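PDB 4Z9F: halohydrin epoxidase A from Corynebacterium sp., which probably catalyses the reversible, cofactor-independent closure of vicinal halohydrins to epoxides with release of hydrogen halide, on a fold shared with short-chain dehydrogenases. Local coordinates for residues 9-14 / 79-84; 133-138 / 176-181; 31-36 / 55-60. The protein carries 1 engineered substitution. All blocks are in the same frame, centred on the assembly; numbering follows the deposited sequence.

Contact 1 of 3, residues 9-14 / 79-84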
loop_
_atom_site.group_PDB
_atom_site.type_symbol
_atom_site.label_atom_id
_atom_site.label_comp_id
_atom_site.label_asym_id
_atom_site.label_seq_id
_atom_site.Cartn_x
_atom_site.Cartn_y
_atom_site.Cartn_z
ATOM N N ALA C 9 25.104 16.468 6.180
ATOM C CA ALA C 9 26.028 15.365 6.416
ATOM C C ALA C 9 26.240 15.050 7.891
ATOM O O ALA C 9 26.727 13.960 8.214
ATOM C CB ALA C 9 27.381 15.663 5.762
ATOM N N ARG C 10 25.903 15.959 8.797
ATOM C CA ARG C 10 26.133 15.721 10.216
ATOM C C ARG C 10 24.898 15.193 10.934
ATOM O O ARG C 10 24.934 15.012 12.157
ATOM C CB ARG C 10 26.631 17.004 10.878
ATOM C CG ARG C 10 27.920 17.504 10.235
ATOM C CD ARG C 10 28.334 18.845 10.767
ATOM N NE ARG C 10 28.933 18.745 12.089
ATOM C CZ ARG C 10 29.539 19.756 12.702
ATOM N NH1 ARG C 10 29.623 20.935 12.099
ATOM N NH2 ARG C 10 30.061 19.585 13.910
ATOM N N HIS C 11 23.820 14.916 10.205
ATOM C CA HIS C 11 22.533 14.640 10.816
ATOM C C HIS C 11 21.905 13.402 10.190
ATOM O O HIS C 11 22.319 12.948 9.118
ATOM C CB HIS C 11 21.600 15.841 10.662
ATOM C CG HIS C 11 22.143 17.095 11.270
ATOM N ND1 HIS C 11 21.987 17.399 12.604
ATOM C CD2 HIS C 11 22.861 18.108 10.732
ATOM C CE1 HIS C 11 22.581 18.552 12.862
ATOM N NE2 HIS C 11 23.116 19.005 11.742
ATOM N N PHE C 12 20.909 12.849 10.898
ATOM C CA PHE C 12 20.090 11.754 10.376
ATOM C C PHE C 12 20.960 10.624 9.815
ATOM O O PHE C 12 21.792 10.051 10.527
ATOM C CB PHE C 12 19.133 12.319 9.317
ATOM C CG PHE C 12 17.863 11.522 9.120
ATOM C CD1 PHE C 12 17.487 10.526 10.010
ATOM C CD2 PHE C 12 17.048 11.777 8.028
ATOM C CE1 PHE C 12 16.315 9.807 9.813
ATOM C CE2 PHE C 12 15.879 11.063 7.827
ATOM C CZ PHE C 12 15.511 10.071 8.722
ATOM N N ALA C 13 20.797 10.300 8.539
ATOM C CA ALA C 13 21.588 9.251 7.919
ATOM C C ALA C 13 22.903 9.755 7.339
ATOM O O ALA C 13 23.640 8.963 6.740
ATOM C CB ALA C 13 20.774 8.559 6.816
ATOM N N GLY C 14 23.216 11.036 7.507
ATOM C CA GLY C 14 24.432 11.609 6.960
ATOM C C GLY C 14 25.694 10.863 7.352
ATOM O O GLY C 14 26.430 10.356 6.499
ATOM N N ASN C 79 19.647 13.574 2.065
ATOM C CA ASN C 79 19.428 13.210 3.464
ATOM C C ASN C 79 18.719 14.375 4.152
ATOM O O ASN C 79 19.307 15.165 4.895
ATOM C CB ASN C 79 20.764 12.853 4.101
ATOM C CG ASN C 79 20.690 12.712 5.594
ATOM O OD1 ASN C 79 19.993 11.839 6.125
ATOM N ND2 ASN C 79 21.441 13.553 6.291
ATOM N N ASP C 80 17.422 14.490 3.891
ATOM C CA ASP C 80 16.661 15.623 4.383
ATOM C C ASP C 80 16.172 15.361 5.803
ATOM O O ASP C 80 15.847 14.228 6.162
ATOM C CB ASP C 80 15.496 15.915 3.439
ATOM C CG ASP C 80 15.976 16.146 2.008
ATOM O OD1 ASP C 80 16.529 17.238 1.753
ATOM O OD2 ASP C 80 15.838 15.236 1.156
ATOM N N TYR C 81 16.156 16.418 6.612
ATOM C CA TYR C 81 15.766 16.330 8.012
ATOM C C TYR C 81 15.374 17.725 8.469
ATOM O O TYR C 81 15.681 18.721 7.811
ATOM C CB TYR C 81 16.897 15.756 8.874
ATOM C CG TYR C 81 17.691 16.822 9.602
ATOM C CD1 TYR C 81 17.547 17.006 10.975
ATOM C CD2 TYR C 81 18.558 17.665 8.918
ATOM C CE1 TYR C 81 18.259 17.991 11.647
ATOM C CE2 TYR C 81 19.276 18.644 9.583
ATOM C CZ TYR C 81 19.124 18.798 10.944
ATOM O OH TYR C 81 19.829 19.779 11.600
ATOM N N ILE C 82 14.650 17.787 9.581
ATOM C CA ILE C 82 14.330 19.073 10.192
ATOM C C ILE C 82 14.714 18.951 11.664
ATOM O O ILE C 82 14.613 17.854 12.236
ATOM C CB ILE C 82 12.855 19.463 9.964
ATOM C CG1 ILE C 82 12.600 20.916 10.386
ATOM C CG2 ILE C 82 11.899 18.491 10.673
ATOM C CD1 ILE C 82 11.310 21.510 9.850
ATOM N N PRO C 83 15.239 20.009 12.290
ATOM C CA PRO C 83 15.651 19.895 13.697
ATOM C C PRO C 83 14.474 19.532 14.592
ATOM O O PRO C 83 13.394 20.126 14.507
ATOM C CB PRO C 83 16.205 21.292 14.015
ATOM C CG PRO C 83 16.738 21.778 12.691
ATOM C CD PRO C 83 15.740 21.254 11.672
ATOM N N ARG C 84 14.683 18.522 15.429
ATOM C CA ARG C 84 13.730 18.166 16.467
ATOM C C ARG C 84 13.429 19.374 17.336
ATOM O O ARG C 84 14.255 20.278 17.440
ATOM C CB ARG C 84 14.282 17.040 17.328
ATOM C CG ARG C 84 14.630 15.823 16.547
ATOM C CD ARG C 84 15.207 14.781 17.468
ATOM N NE ARG C 84 14.248 14.339 18.477
ATOM C CZ ARG C 84 14.497 13.366 19.355
ATOM N NH1 ARG C 84 15.666 12.742 19.339
ATOM N NH2 ARG C 84 13.580 13.014 20.249
#
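The carboxamide of Asn79 works with both its ends on the type II' beta turn from His11 to Gly14, in the loop that follows the first strand, 3-6, of a Rossmann-type parallel sheet. Asn79 ND2 donates to His11 O at 3.0 Å, nearly in its own amide plane, and Asn79 OD1 accepts from Ala13 N at 3.0 Å; each donor stands above the carbonyl plane of its acceptor. His11 O is gripped twice, because the turn's own bond from Gly14 N reaches it at 2.7 Å. Asparagine suits this place: one short flat group offers a donor and an acceptor to the same turn, and CG anti to the backbone N (chi1 169°) carries it there. Phe12 takes the turn's second position, with phi at +50°. Its ring meets the chain after strand 73-79 by an edge, CD2 lying 3.3 Å from Asp80 O, an oxygen that accepts a hydrogen bond from Arg151. In nucleotide-binding relatives a glycine-rich loop at this place holds the dinucleotide; the bulk of His11 and Phe12 here is consistent with an enzyme that uses no nicotinamide cofactor. Farther out, at the partly exposed end, the His11 and Tyr81 rings form an offset stack, centroids 4.4 Å apart and planes 12° from parallel. The slip between them sets His11 CB over the middle of the Tyr81 face, a CH-pi contact of 3.8 Å to the centroid, while Tyr81 OH sits over the middle of the imidazole, 3.3 Å from His11 CE1.

Contact 2 of 3, residues 133-138 / 176-181; sequences TSSVGK and GPNFFN
Two neighbouring strands of the Rossmann-type sheet, 127-132 and 170-177, run out side by side here, and their C-terminal ends meet where short-chain dehydrogenase relatives keep the active site. The tight half is backbone against backbone. Gly176 CA comes within 3.5 Å of Ser134 C, and a glycine fits because a side-chain carbon at this position would collide with Ser134 O. Next to it Ser135 N donates to Pro177 O at 3.1 Å with an N-H...O angle of 149°, the hydrogen bond that joins the two segments. The proline ring lies against the other chain by its CD, 3.6 Å from Thr133 O. Thr133 OG1 reaches across to strand 170-177 and hydrogen-bonds Ile175 O, just before Gly176. Ser134 points its CB away from 176-181, and its side chain touches Tyr147 and Arg151 of helix 147-165, an arrangement consistent with the Ser-Tyr-Arg triad of halohydrin dehalogenases. Its OG, anti to the backbone N (chi1 174°), accepts from Val136 N at 3.3 Å in an ST turn, and Ser134 O accepts from Gly137 N at 2.9 Å, so the serine is held at the start of the 3-10 segment 135-137. The looser half lies beyond Pro177, where Asn178 is partly exposed. Ser135 OG stays 3.6 Å from Asn178 ND2, a loose contact that also brings it near Asn178 CB. The Asn178 amide leans forward over its own following peptide, where OD1 accepts from Phe179 N at 2.9 Å, the donor standing above the amide's carbonyl plane.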
loop_
_atom_site.group_PDB
_atom_site.type_symbol
_atom_site.label_atom_id
_atom_site.label_comp_id
_atom_site.label_asym_id
_atom_site.label_seq_id
_atom_site.Cartn_x
_atom_site.Cartn_y
_atom_site.Cartn_z
ATOM N N THR C 133 13.975 9.431 3.832
ATOM C CA THR C 133 12.682 9.982 4.202
ATOM C C THR C 133 12.358 9.498 5.610
ATOM O O THR C 133 13.083 9.822 6.558
ATOM C CB THR C 133 11.613 9.589 3.169
ATOM O OG1 THR C 133 11.426 8.165 3.144
ATOM C CG2 THR C 133 12.066 10.038 1.768
ATOM N N SER C 134 11.323 8.683 5.757
ATOM C CA SER C 134 10.922 8.234 7.083
ATOM C C SER C 134 9.928 7.100 6.905
ATOM O O SER C 134 9.290 6.985 5.856
ATOM C CB SER C 134 10.289 9.360 7.895
ATOM O OG SER C 134 9.783 8.843 9.114
ATOM N N SER C 135 9.782 6.277 7.946
ATOM C CA SER C 135 8.731 5.267 7.891
ATOM C C SER C 135 7.371 5.910 7.656
ATOM O O SER C 135 6.506 5.313 6.998
ATOM C CB SER C 135 8.714 4.435 9.177
ATOM O OG SER C 135 8.292 5.218 10.275
ATOM N N VAL C 136 7.162 7.132 8.164
ATOM C CA VAL C 136 5.870 7.796 7.983
ATOM C C VAL C 136 5.679 8.295 6.563
ATOM O O VAL C 136 4.613 8.826 6.245
ATOM C CB VAL C 136 5.640 8.970 8.960
ATOM C CG1 VAL C 136 5.623 8.461 10.393
ATOM C CG2 VAL C 136 6.696 10.076 8.775
ATOM N N GLY C 137 6.675 8.139 5.695
ATOM C CA GLY C 137 6.412 8.344 4.284
ATOM C C GLY C 137 5.453 7.324 3.698
ATOM O O GLY C 137 4.910 7.551 2.611
ATOM N N LYS C 138 5.238 6.203 4.395
ATOM C CA LYS C 138 4.349 5.146 3.927
ATOM C C LYS C 138 3.278 4.782 4.954
ATOM O O LYS C 138 2.179 4.381 4.569
ATOM C CB LYS C 138 5.162 3.901 3.560
ATOM C CG LYS C 138 5.790 3.986 2.181
ATOM C CD LYS C 138 4.755 3.699 1.109
ATOM C CE LYS C 138 5.337 3.879 -0.288
ATOM N NZ LYS C 138 4.290 3.739 -1.331
ATOM N N GLY C 176 13.033 4.609 4.167
ATOM C CA GLY C 176 12.179 5.064 5.238
ATOM C C GLY C 176 12.591 4.470 6.569
ATOM O O GLY C 176 12.128 3.394 6.973
ATOM N N PRO C 177 13.483 5.160 7.276
ATOM C CA PRO C 177 14.003 4.621 8.536
ATOM C C PRO C 177 13.063 4.864 9.707
ATOM O O PRO C 177 12.291 5.823 9.735
ATOM C CB PRO C 177 15.324 5.386 8.744
ATOM C CG PRO C 177 15.527 6.232 7.494
ATOM C CD PRO C 177 14.161 6.408 6.887
ATOM N N ASN C 178 13.165 3.962 10.683
ATOM C CA ASN C 178 12.677 4.133 12.049
ATOM C C ASN C 178 13.500 3.193 12.919
ATOM O O ASN C 178 14.044 2.198 12.434
ATOM C CB ASN C 178 11.170 3.832 12.182
ATOM C CG ASN C 178 10.538 4.484 13.420
ATOM O OD1 ASN C 178 11.212 5.175 14.201
ATOM N ND2 ASN C 178 9.231 4.265 13.603
ATOM N N PHE C 179 13.592 3.518 14.211
ATOM C CA PHE C 179 14.415 2.738 15.133
ATOM C C PHE C 179 15.815 2.529 14.573
ATOM O O PHE C 179 16.407 1.461 14.690
ATOM C CB PHE C 179 13.735 1.416 15.465
ATOM C CG PHE C 179 12.396 1.600 16.119
ATOM C CD1 PHE C 179 11.226 1.386 15.412
ATOM C CD2 PHE C 179 12.316 2.020 17.436
ATOM C CE1 PHE C 179 9.997 1.560 16.019
ATOM C CE2 PHE C 179 11.083 2.194 18.050
ATOM C CZ PHE C 179 9.929 1.965 17.340
ATOM N N PHE C 180 16.335 3.575 13.940
ATOM C CA PHE C 180 17.640 3.573 13.292
ATOM C C PHE C 180 18.608 4.354 14.173
ATOM O O PHE C 180 18.376 5.535 14.448
ATOM C CB PHE C 180 17.499 4.197 11.901
ATOM C CG PHE C 180 18.784 4.626 11.284
ATOM C CD1 PHE C 180 18.865 5.836 10.606
ATOM C CD2 PHE C 180 19.905 3.815 11.353
ATOM C CE1 PHE C 180 20.055 6.230 10.009
ATOM C CE2 PHE C 180 21.101 4.218 10.775
ATOM C CZ PHE C 180 21.170 5.422 10.111
ATOM N N ASN C 181 19.667 3.683 14.650
ATOM C CA ASN C 181 20.657 4.342 15.507
ATOM C C ASN C 181 21.344 5.455 14.728
ATOM O O ASN C 181 22.169 5.197 13.843
ATOM C CB ASN C 181 21.668 3.317 16.033
ATOM C CG ASN C 181 22.795 3.939 16.870
ATOM O OD1 ASN C 181 23.891 3.388 16.910
ATOM N ND2 ASN C 181 22.541 5.069 17.519
#

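Contact 3 of 3, residues 31-36 / 55-60; sequences HDASFA and AEQKPE. Engineered in segment 31-36: Ser34 (natural residue Thr).
Gln57 leaves its backbone with CG anti to the carbonyl carbon (chi1 -64°) and bends again at chi2 (-59°), which curls its amide back toward the loop after strand 27-30. His31, with CG anti to its own N, crosses it at about a right angle, yet imidazole and amide planes lie only 24° apart. Gln57 NE2 spends one hydrogen on Asp32 O, at 2.9 Å, and donates also to Ala55 O at 3.2 Å, both acceptors lying close to the amide plane, which fixes the rotation of the amide. Gln57 OE1 lies 3.2 Å from Ala33 CA. Water 1 donates to Gln57 OE1 at 3.0 Å and to Gln57 O at 2.5 Å, and hydrogen-bonds His31 NE2 at 2.7 Å in the plane of the ring. The same ring edge brings His31 CD2 to 3.5 Å from Glu56 O, while ND1 bonds to His8 N. Water 2 accepts from Asp32 N and donates to Glu56 O. Asp32 opens the 3-10 segment 33-36 with an Asx turn: OD1 accepts from Ser34 N and, at 2.7 Å, from OG of the engineered Ser34, two donors expected to favour the charged carboxylate. Glutamine, both donor and acceptor, suits this junction of the loops after strands 27-30 and 52-53, neighbours at one edge of the parallel sheet, which are joined by its direct bond and by water.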
loop_
_atom_site.group_PDB
_atom_site.type_symbol
_atom_site.label_atom_id
_atom_site.label_comp_id
_atom_site.label_asym_id
_atom_site.label_seq_id
_atom_site.Cartn_x
_atom_site.Cartn_y
_atom_site.Cartn_z
ATOM N N HIS C 31 27.301 18.530 2.176
ATOM C CA HIS C 31 26.599 19.751 2.527
ATOM C C HIS C 31 26.154 19.659 3.980
ATOM O O HIS C 31 25.850 18.574 4.484
ATOM C CB HIS C 31 25.393 19.984 1.605
ATOM C CG HIS C 31 24.267 20.748 2.236
ATOM N ND1 HIS C 31 23.317 20.152 3.041
ATOM C CD2 HIS C 31 23.916 22.055 2.150
ATOM C CE1 HIS C 31 22.444 21.061 3.437
ATOM N NE2 HIS C 31 22.784 22.225 2.909
ATOM N N ASP C 32 26.140 20.808 4.652
ATOM C CA ASP C 32 25.589 20.906 5.997
ATOM C C ASP C 32 25.350 22.376 6.301
ATOM O O ASP C 32 26.047 23.251 5.776
ATOM C CB ASP C 32 26.514 20.266 7.037
ATOM C CG ASP C 32 25.827 20.060 8.385
ATOM O OD1 ASP C 32 26.139 20.808 9.340
ATOM O OD2 ASP C 32 24.965 19.151 8.487
ATOM N N ALA C 33 24.340 22.644 7.130
ATOM C CA ALA C 33 24.055 24.027 7.505
ATOM C C ALA C 33 25.243 24.665 8.211
ATOM O O ALA C 33 25.478 25.872 8.068
ATOM C CB ALA C 33 22.817 24.094 8.397
ATOM N N SER C 34 26.006 23.870 8.962
ATOM C CA SER C 34 27.116 24.415 9.730
ATOM C C SER C 34 28.291 24.792 8.846
ATOM O O SER C 34 29.198 25.496 9.302
ATOM C CB SER C 34 27.571 23.406 10.780
ATOM O OG SER C 34 28.201 22.295 10.168
ATOM N N PHE C 35 28.304 24.330 7.603
ATOM C CA PHE C 35 29.419 24.609 6.712
ATOM C C PHE C 35 29.388 26.030 6.167
ATOM O O PHE C 35 30.268 26.397 5.384
ATOM C CB PHE C 35 29.436 23.601 5.561
ATOM C CG PHE C 35 29.758 22.191 5.986
ATOM C CD1 PHE C 35 29.674 21.143 5.075
ATOM C CD2 PHE C 35 30.132 21.905 7.289
ATOM C CE1 PHE C 35 29.975 19.836 5.456
ATOM C CE2 PHE C 35 30.423 20.606 7.675
ATOM C CZ PHE C 35 30.342 19.569 6.758
ATOM N N ALA C 36 28.400 26.841 6.543
ATOM C CA ALA C 36 28.485 28.257 6.214
ATOM C C ALA C 36 29.708 28.899 6.852
ATOM O O ALA C 36 30.144 29.967 6.405
ATOM C CB ALA C 36 27.218 28.987 6.652
ATOM N N ALA C 55 30.550 24.964 0.890
ATOM C CA ALA C 55 30.000 26.135 1.547
ATOM C C ALA C 55 28.555 26.395 1.144
ATOM O O ALA C 55 27.811 27.004 1.921
ATOM C CB ALA C 55 30.855 27.366 1.232
ATOM N N GLU C 56 28.141 25.937 -0.038
ATOM C CA GLU C 56 26.842 26.322 -0.578
ATOM C C GLU C 56 25.714 25.781 0.285
ATOM O O GLU C 56 25.753 24.637 0.743
ATOM C CB GLU C 56 26.687 25.827 -2.017
ATOM C CG GLU C 56 27.408 26.717 -3.035
ATOM C CD GLU C 56 28.929 26.499 -3.060
ATOM O OE1 GLU C 56 29.616 27.189 -3.867
ATOM O OE2 GLU C 56 29.412 25.640 -2.280
ATOM N N GLN C 57 24.706 26.625 0.505
ATOM C CA GLN C 57 23.551 26.286 1.320
ATOM C C GLN C 57 22.266 26.166 0.523
ATOM O O GLN C 57 21.292 25.605 1.036
ATOM C CB GLN C 57 23.348 27.339 2.422
ATOM C CG GLN C 57 24.489 27.386 3.421
ATOM C CD GLN C 57 24.672 26.054 4.110
ATOM O OE1 GLN C 57 23.727 25.509 4.683
ATOM N NE2 GLN C 57 25.878 25.504 4.030
ATOM N N LYS C 58 22.239 26.686 -0.736
ATOM C CA LYS C 58 20.971 26.579 -1.440
ATOM C C LYS C 58 20.879 25.235 -2.157
ATOM O O LYS C 58 21.865 24.765 -2.729
ATOM C CB LYS C 58 20.809 27.722 -2.435
ATOM C CG LYS C 58 20.537 29.055 -1.751
ATOM C CD LYS C 58 20.431 30.195 -2.749
ATOM C CE LYS C 58 20.278 31.524 -2.030
ATOM N NZ LYS C 58 20.662 32.679 -2.893
ATOM N N PRO C 59 19.718 24.580 -2.109
ATOM C CA PRO C 59 19.631 23.240 -2.698
ATOM C C PRO C 59 19.889 23.232 -4.192
ATOM O O PRO C 59 20.492 22.280 -4.694
ATOM C CB PRO C 59 18.200 22.801 -2.359
ATOM C CG PRO C 59 17.447 24.077 -2.184
ATOM C CD PRO C 59 18.421 25.050 -1.586
ATOM N N GLU C 60 19.467 24.273 -4.917
ATOM C CA GLU C 60 19.645 24.306 -6.366
ATOM C C GLU C 60 21.092 24.514 -6.778
ATOM O O GLU C 60 21.405 24.370 -7.965
ATOM C CB GLU C 60 18.789 25.414 -6.980
ATOM C CG GLU C 60 19.162 26.805 -6.488
ATOM C CD GLU C 60 18.218 27.339 -5.423
ATOM O OE1 GLU C 60 17.749 28.489 -5.570
ATOM O OE2 GLU C 60 17.934 26.616 -4.443
HETATM O O HOH W 1 21.329 24.473 3.275
HETATM O O HOH W 2 26.999 23.117 2.767
#

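From the N terminus, strand 3-6 runs into 9-14, the first half of contact 1. Its partner 79-84 comes after helix 14-23, strand 27-30, helix 38-47, strand 52-53, helix 62-67 and strand 73-79, tying the loops after strands 3-6 and 73-79. Nested inside this span, contact 3 closes 31-36 on 55-60, the loops after strands 27-30 and 52-53. Contact 2 follows in series and ties the ends of strands 127-132 and 170-177, across helix 147-165 and the start of strand 170-177. Contact 1 touches both others: Arg10 NH1 probably bonds to the engineered Ser34 OG, and Phe12 packs on Thr133 and Pro177. Contacts 2 and 3, centres about 24 Å apart, lie on opposite sides of the chain's centre.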